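Local structure of putative acetamidase/formamidase (Yersinia enterocolitica subsp. palearctica serotype O:3, 5UBU) at residues B[50-55]-B[245-250]; B[101-106]-B[204-209]. The protein probably hydrolyses carbon-nitrogen bonds, other than peptide bonds, in linear amides and holds bound sodium ions. One frame throughout, in Å; residues are numbered along the deposited sequence.

Contact 1 (B[50-55]-B[245-250]); sequences IEPGDR and VDLIKN
Two backbone hydrogen bonds join the type II turn from E51 to D54 to V245, on the strand that ends at I248. G53 N donates to V245 O (2.7 Å), and V245 N donates to D54 O (3.1 Å) at a C=O...N angle of 178°. G53 sits at the turn position with positive phi (107°), where a CB would press on the preceding carbonyl oxygen. I50 CD1 touches V245 CB (3.8 Å), the two side chains crossing at about a right angle. The P52 ring and L247 lie side by side and point the same way, with P52 CG 3.9 Å from L247 CB. P52 CB also rests against D246 OD1 (3.5 Å). D246 OD1 accepts the N-H of the residue that follows it, L247 N (2.7 Å), on its anti lone pair, and takes a further bond from G18 N. Within the turn, E51 N approaches D54 OD2 from above the carboxylate plane, while R21 forms a salt bridge to D54 OD1 and H26 bonds OD2. The chemistry is thus divided: main-chain bonds and apolar contacts join the two segments, whereas the buried D54 and D246 carboxylates bond to backbone N-H groups and, for D54, to R21 and H26, which would be expected to stabilise their negative charge.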
loop_
_atom_site.group_PDB
_atom_site.type_symbol
_atom_site.label_atom_id
_atom_site.label_comp_id
_atom_site.label_asym_id
_atom_site.label_seq_id
_atom_site.Cartn_x
_atom_site.Cartn_y
_atom_site.Cartn_z
ATOM N N ILE B 50 -18.339 36.499 -6.311
ATOM C CA ILE B 50 -17.471 37.303 -7.170
ATOM C C ILE B 50 -17.663 37.016 -8.658
ATOM O O ILE B 50 -18.270 36.015 -9.046
ATOM C CB ILE B 50 -15.975 37.046 -6.833
ATOM C CG1 ILE B 50 -15.569 35.611 -7.175
ATOM C CG2 ILE B 50 -15.690 37.330 -5.360
ATOM C CD1 ILE B 50 -14.103 35.332 -6.927
ATOM N N GLU B 51 -17.128 37.913 -9.482
ATOM C CA GLU B 51 -17.149 37.763 -10.934
ATOM C C GLU B 51 -15.822 37.108 -11.345
ATOM O O GLU B 51 -14.795 37.323 -10.687
ATOM C CB GLU B 51 -17.284 39.127 -11.612
ATOM C CG GLU B 51 -18.627 39.812 -11.394
ATOM C CD GLU B 51 -19.765 39.129 -12.119
ATOM O OE1 GLU B 51 -19.516 38.325 -13.045
ATOM O OE2 GLU B 51 -20.935 39.411 -11.794
ATOM N N PRO B 52 -15.837 36.282 -12.412
ATOM C CA PRO B 52 -14.572 35.703 -12.845
ATOM C C PRO B 52 -13.602 36.827 -13.206
ATOM O O PRO B 52 -13.979 37.763 -13.914
ATOM C CB PRO B 52 -14.957 34.890 -14.087
ATOM C CG PRO B 52 -16.389 34.570 -13.910
ATOM C CD PRO B 52 -16.973 35.754 -13.191
ATOM N N GLY B 53 -12.386 36.747 -12.684
ATOM C CA GLY B 53 -11.369 37.770 -12.934
ATOM C C GLY B 53 -11.121 38.641 -11.714
ATOM O O GLY B 53 -10.116 39.315 -11.648
ATOM N N ASP B 54 -12.060 38.640 -10.766
ATOM C CA ASP B 54 -11.927 39.421 -9.529
ATOM C C ASP B 54 -10.804 38.912 -8.629
ATOM O O ASP B 54 -10.378 37.766 -8.728
ATOM C CB ASP B 54 -13.228 39.401 -8.701
ATOM C CG ASP B 54 -14.324 40.280 -9.266
ATOM O OD1 ASP B 54 -14.098 41.005 -10.259
ATOM O OD2 ASP B 54 -15.430 40.257 -8.682
ATOM N N ARG B 55 -10.348 39.796 -7.749
ATOM C CA ARG B 55 -9.306 39.496 -6.781
ATOM C C ARG B 55 -9.933 39.382 -5.394
ATOM O O ARG B 55 -10.943 40.035 -5.110
ATOM C CB ARG B 55 -8.222 40.581 -6.807
ATOM C CG ARG B 55 -7.346 40.497 -8.045
ATOM C CD ARG B 55 -6.461 41.700 -8.287
ATOM N NE ARG B 55 -5.433 41.773 -7.249
ATOM C CZ ARG B 55 -5.363 42.691 -6.285
ATOM N NH1 ARG B 55 -4.371 42.641 -5.405
ATOM N NH2 ARG B 55 -6.234 43.696 -6.217
ATOM N N VAL B 245 -9.209 34.901 -9.039
ATOM C CA VAL B 245 -10.009 33.737 -9.401
ATOM C C VAL B 245 -10.693 33.978 -10.737
ATOM O O VAL B 245 -11.344 35.008 -10.914
ATOM C CB VAL B 245 -11.075 33.475 -8.318
ATOM C CG1 VAL B 245 -11.906 32.236 -8.652
ATOM C CG2 VAL B 245 -10.409 33.338 -6.951
ATOM N N ASP B 246 -10.547 33.042 -11.675
ATOM C CA ASP B 246 -11.173 33.190 -12.981
ATOM C C ASP B 246 -11.895 31.867 -13.282
ATOM O O ASP B 246 -11.812 30.913 -12.495
ATOM C CB ASP B 246 -10.143 33.592 -14.042
ATOM C CG ASP B 246 -10.774 34.353 -15.248
ATOM O OD1 ASP B 246 -11.954 34.110 -15.599
ATOM O OD2 ASP B 246 -10.066 35.202 -15.857
ATOM N N LEU B 247 -12.631 31.829 -14.394
ATOM C CA LEU B 247 -13.427 30.669 -14.761
ATOM C C LEU B 247 -13.193 30.235 -16.197
ATOM O O LEU B 247 -13.256 31.054 -17.112
ATOM C CB LEU B 247 -14.899 31.037 -14.599
ATOM C CG LEU B 247 -15.974 29.987 -14.882
ATOM C CD1 LEU B 247 -15.883 28.858 -13.874
ATOM C CD2 LEU B 247 -17.341 30.630 -14.828
ATOM N N ILE B 248 -12.924 28.940 -16.379
ATOM C CA ILE B 248 -12.718 28.338 -17.698
ATOM C C ILE B 248 -13.943 27.468 -17.936
ATOM O O ILE B 248 -14.245 26.573 -17.156
ATOM C CB ILE B 248 -11.422 27.505 -17.780
ATOM C CG1 ILE B 248 -10.194 28.405 -17.583
ATOM C CG2 ILE B 248 -11.336 26.807 -19.134
ATOM C CD1 ILE B 248 -8.911 27.648 -17.316
ATOM N N LYS B 249 -14.644 27.738 -19.024
ATOM C CA LYS B 249 -15.869 27.024 -19.340
ATOM C C LYS B 249 -15.656 25.701 -20.045
ATOM O O LYS B 249 -14.799 25.578 -20.913
ATOM C CB LYS B 249 -16.760 27.894 -20.232
ATOM C CG LYS B 249 -17.133 29.258 -19.655
ATOM C CD LYS B 249 -17.977 29.213 -18.384
ATOM C CE LYS B 249 -19.363 28.619 -18.619
ATOM N NZ LYS B 249 -20.199 28.662 -17.396
ATOM N N ASN B 250 -16.447 24.713 -19.635
ATOM C CA ASN B 250 -16.484 23.393 -20.250
ATOM C C ASN B 250 -15.107 22.755 -20.527
ATOM O O ASN B 250 -14.741 22.508 -21.671
ATOM C CB ASN B 250 -17.315 23.526 -21.543
ATOM C CG ASN B 250 -17.738 22.197 -22.128
ATOM O OD1 ASN B 250 -17.903 21.203 -21.414
ATOM N ND2 ASN B 250 -17.957 22.185 -23.435
#

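Contact 2 (B[101-106]-B[204-209])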
loop_
_atom_site.group_PDB
_atom_site.type_symbol
_atom_site.label_atom_id
_atom_site.label_comp_id
_atom_site.label_asym_id
_atom_site.label_seq_id
_atom_site.Cartn_x
_atom_site.Cartn_y
_atom_site.Cartn_z
ATOM N N VAL B 101 -14.094 24.905 -14.733
ATOM C CA VAL B 101 -12.888 24.860 -13.931
ATOM C C VAL B 101 -12.623 26.225 -13.318
ATOM O O VAL B 101 -12.735 27.248 -14.001
ATOM C CB VAL B 101 -11.671 24.464 -14.788
ATOM C CG1 VAL B 101 -10.373 24.607 -14.011
ATOM C CG2 VAL B 101 -11.822 23.039 -15.291
ATOM N N ILE B 102 -12.285 26.235 -12.029
ATOM C CA ILE B 102 -11.946 27.464 -11.339
ATOM C C ILE B 102 -10.431 27.580 -11.400
ATOM O O ILE B 102 -9.728 26.645 -11.032
ATOM C CB ILE B 102 -12.350 27.429 -9.858
ATOM C CG1 ILE B 102 -13.858 27.231 -9.703
ATOM C CG2 ILE B 102 -11.902 28.704 -9.147
ATOM C CD1 ILE B 102 -14.710 28.341 -10.298
ATOM N N ALA B 103 -9.935 28.716 -11.879
ATOM C CA ALA B 103 -8.502 28.964 -11.946
ATOM C C ALA B 103 -8.179 29.887 -10.782
ATOM O O ALA B 103 -8.759 30.963 -10.675
ATOM C CB ALA B 103 -8.127 29.613 -13.269
ATOM N N VAL B 104 -7.269 29.465 -9.910
ATOM C CA VAL B 104 -6.898 30.275 -8.753
ATOM C C VAL B 104 -5.431 30.659 -8.841
ATOM O O VAL B 104 -4.547 29.823 -8.648
ATOM C CB VAL B 104 -7.147 29.522 -7.427
ATOM C CG1 VAL B 104 -6.782 30.404 -6.237
ATOM C CG2 VAL B 104 -8.598 29.073 -7.335
ATOM N N TYR B 105 -5.176 31.925 -9.149
ATOM C CA TYR B 105 -3.815 32.435 -9.232
ATOM C C TYR B 105 -3.462 33.124 -7.926
ATOM O O TYR B 105 -4.112 34.076 -7.541
ATOM C CB TYR B 105 -3.643 33.391 -10.423
ATOM C CG TYR B 105 -2.324 34.119 -10.409
ATOM C CD1 TYR B 105 -1.128 33.420 -10.497
ATOM C CD2 TYR B 105 -2.266 35.510 -10.336
ATOM C CE1 TYR B 105 0.098 34.074 -10.465
ATOM C CE2 TYR B 105 -1.041 36.176 -10.319
ATOM C CZ TYR B 105 0.134 35.448 -10.381
ATOM O OH TYR B 105 1.351 36.077 -10.360
ATOM N N ILE B 106 -2.439 32.626 -7.239
ATOM C CA ILE B 106 -2.009 33.220 -5.975
ATOM C C ILE B 106 -0.998 34.323 -6.300
ATOM O O ILE B 106 0.043 34.057 -6.900
ATOM C CB ILE B 106 -1.395 32.166 -5.037
ATOM C CG1 ILE B 106 -2.398 31.020 -4.799
ATOM C CG2 ILE B 106 -0.990 32.814 -3.718
ATOM C CD1 ILE B 106 -1.840 29.853 -4.005
ATOM N N ILE B 204 -0.882 28.901 -10.544
ATOM C CA ILE B 204 -2.289 28.935 -10.923
ATOM C C ILE B 204 -2.782 27.519 -10.725
ATOM O O ILE B 204 -2.266 26.611 -11.357
ATOM C CB ILE B 204 -2.499 29.323 -12.403
ATOM C CG1 ILE B 204 -1.811 30.652 -12.728
ATOM C CG2 ILE B 204 -3.991 29.410 -12.717
ATOM C CD1 ILE B 204 -1.860 31.034 -14.204
ATOM N N THR B 205 -3.761 27.325 -9.851
ATOM C CA THR B 205 -4.312 25.992 -9.606
ATOM C C THR B 205 -5.675 25.884 -10.304
ATOM O O THR B 205 -6.512 26.786 -10.188
ATOM C CB THR B 205 -4.457 25.700 -8.097
ATOM O OG1 THR B 205 -3.183 25.806 -7.461
ATOM C CG2 THR B 205 -4.997 24.302 -7.862
ATOM N N TYR B 206 -5.874 24.781 -11.030
ATOM C CA TYR B 206 -7.120 24.516 -11.757
ATOM C C TYR B 206 -7.915 23.449 -11.015
ATOM O O TYR B 206 -7.423 22.351 -10.815
ATOM C CB TYR B 206 -6.809 24.076 -13.184
ATOM C CG TYR B 206 -6.005 25.111 -13.945
ATOM C CD1 TYR B 206 -6.592 26.298 -14.365
ATOM C CD2 TYR B 206 -4.667 24.902 -14.255
ATOM C CE1 TYR B 206 -5.869 27.258 -15.059
ATOM C CE2 TYR B 206 -3.936 25.855 -14.954
ATOM C CZ TYR B 206 -4.545 27.034 -15.354
ATOM O OH TYR B 206 -3.844 27.989 -16.048
ATOM N N LEU B 207 -9.135 23.788 -10.606
ATOM C CA LEU B 207 -10.004 22.886 -9.840
ATOM C C LEU B 207 -11.311 22.590 -10.587
ATOM O O LEU B 207 -11.974 23.514 -11.050
ATOM C CB LEU B 207 -10.334 23.533 -8.496
ATOM C CG LEU B 207 -9.130 23.812 -7.580
ATOM C CD1 LEU B 207 -9.511 24.702 -6.402
ATOM C CD2 LEU B 207 -8.521 22.505 -7.084
ATOM N N PRO B 208 -11.716 21.306 -10.664
ATOM C CA PRO B 208 -12.922 20.970 -11.395
ATOM C C PRO B 208 -14.209 21.281 -10.645
ATOM O O PRO B 208 -14.420 20.782 -9.545
ATOM C CB PRO B 208 -12.799 19.456 -11.608
ATOM C CG PRO B 208 -11.767 18.977 -10.648
ATOM C CD PRO B 208 -11.235 20.154 -9.887
ATOM N N VAL B 209 -15.073 22.072 -11.275
ATOM C CA VAL B 209 -16.343 22.444 -10.687
ATOM C C VAL B 209 -17.331 21.287 -10.778
ATOM O O VAL B 209 -17.455 20.652 -11.825
ATOM C CB VAL B 209 -16.959 23.671 -11.401
ATOM C CG1 VAL B 209 -18.311 24.040 -10.788
ATOM C CG2 VAL B 209 -16.018 24.862 -11.319
HETATM O O HOH W 1 -2.606 28.287 -6.954
#
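Two neighbouring antiparallel strands of the large mixed β-sheet, 101-106 and 204-208, pair V101 with P208 through to Y105 with I204; their axes come within 4.4 Å, with N-to-C directions 160° apart. I102 and L207 form a hydrogen-bonded pair, each N donating to the other's O at 2.9 Å. V104 and T205 repeat the pattern, but T205 N lies 37° out of the carbonyl plane of V104. A water donates to that same V104 O and also hydrogen-bonds T205 OG1 (2.6 Å), giving the carbonyl a second partner. CA-H...O contacts fill in between, such as A103 CA to T205 O.

On the face bearing V101, A103, Y105, I204 and Y206, the Y206 ring approaches A103 obliquely, with Y206 CE1 3.7 Å from A103 CB. Chi1 of Y206 (-58°) sets CG anti to the carbonyl carbon, and the ring extends from there toward A103. V101 CG1 meets Y206 CB at 3.7 Å. Farther along, I204 CG1 comes obliquely to the Y105 ring, 3.6 Å from Y105 CD1. On the face of I102, V104, T205 and L207, I102 CG1 reaches V209 CG2 (3.6 Å), just past the strand end.

Helix 11-15 covers the first face, with M12 against A103, Y105 and I204; there W251 meets Y206 edge to face and E259 takes the Y206 hydroxyl in a hydrogen bond. Strand 169-175 packs under the other face through L173 and V175, and strand 239-248 flanks 101-106 at its second edge.

Contact 2 is strand pairing inside the large sheet, while contact 1 joins to that sheet the turn linking its strand 55-59 to strand 48-50 of another sheet. Their centres lie 9 Å apart, and strands 239-248 and 101-111 are neighbours: D246 N to A103 O and I248 N to V101 O are probable hydrogen bonds between them, while V245 CG1 packs on I102 CG2. Both contacts are buried, yet contact 2 lies nearer the centre of the chain, its own centre about 10 Å away against about 18 Å. There, regular pairing and apolar faces dominate; contact 1 has two main-chain bonds with buried carboxylates close by. Along the chain, contact 2 is nested inside the loop that contact 1 closes.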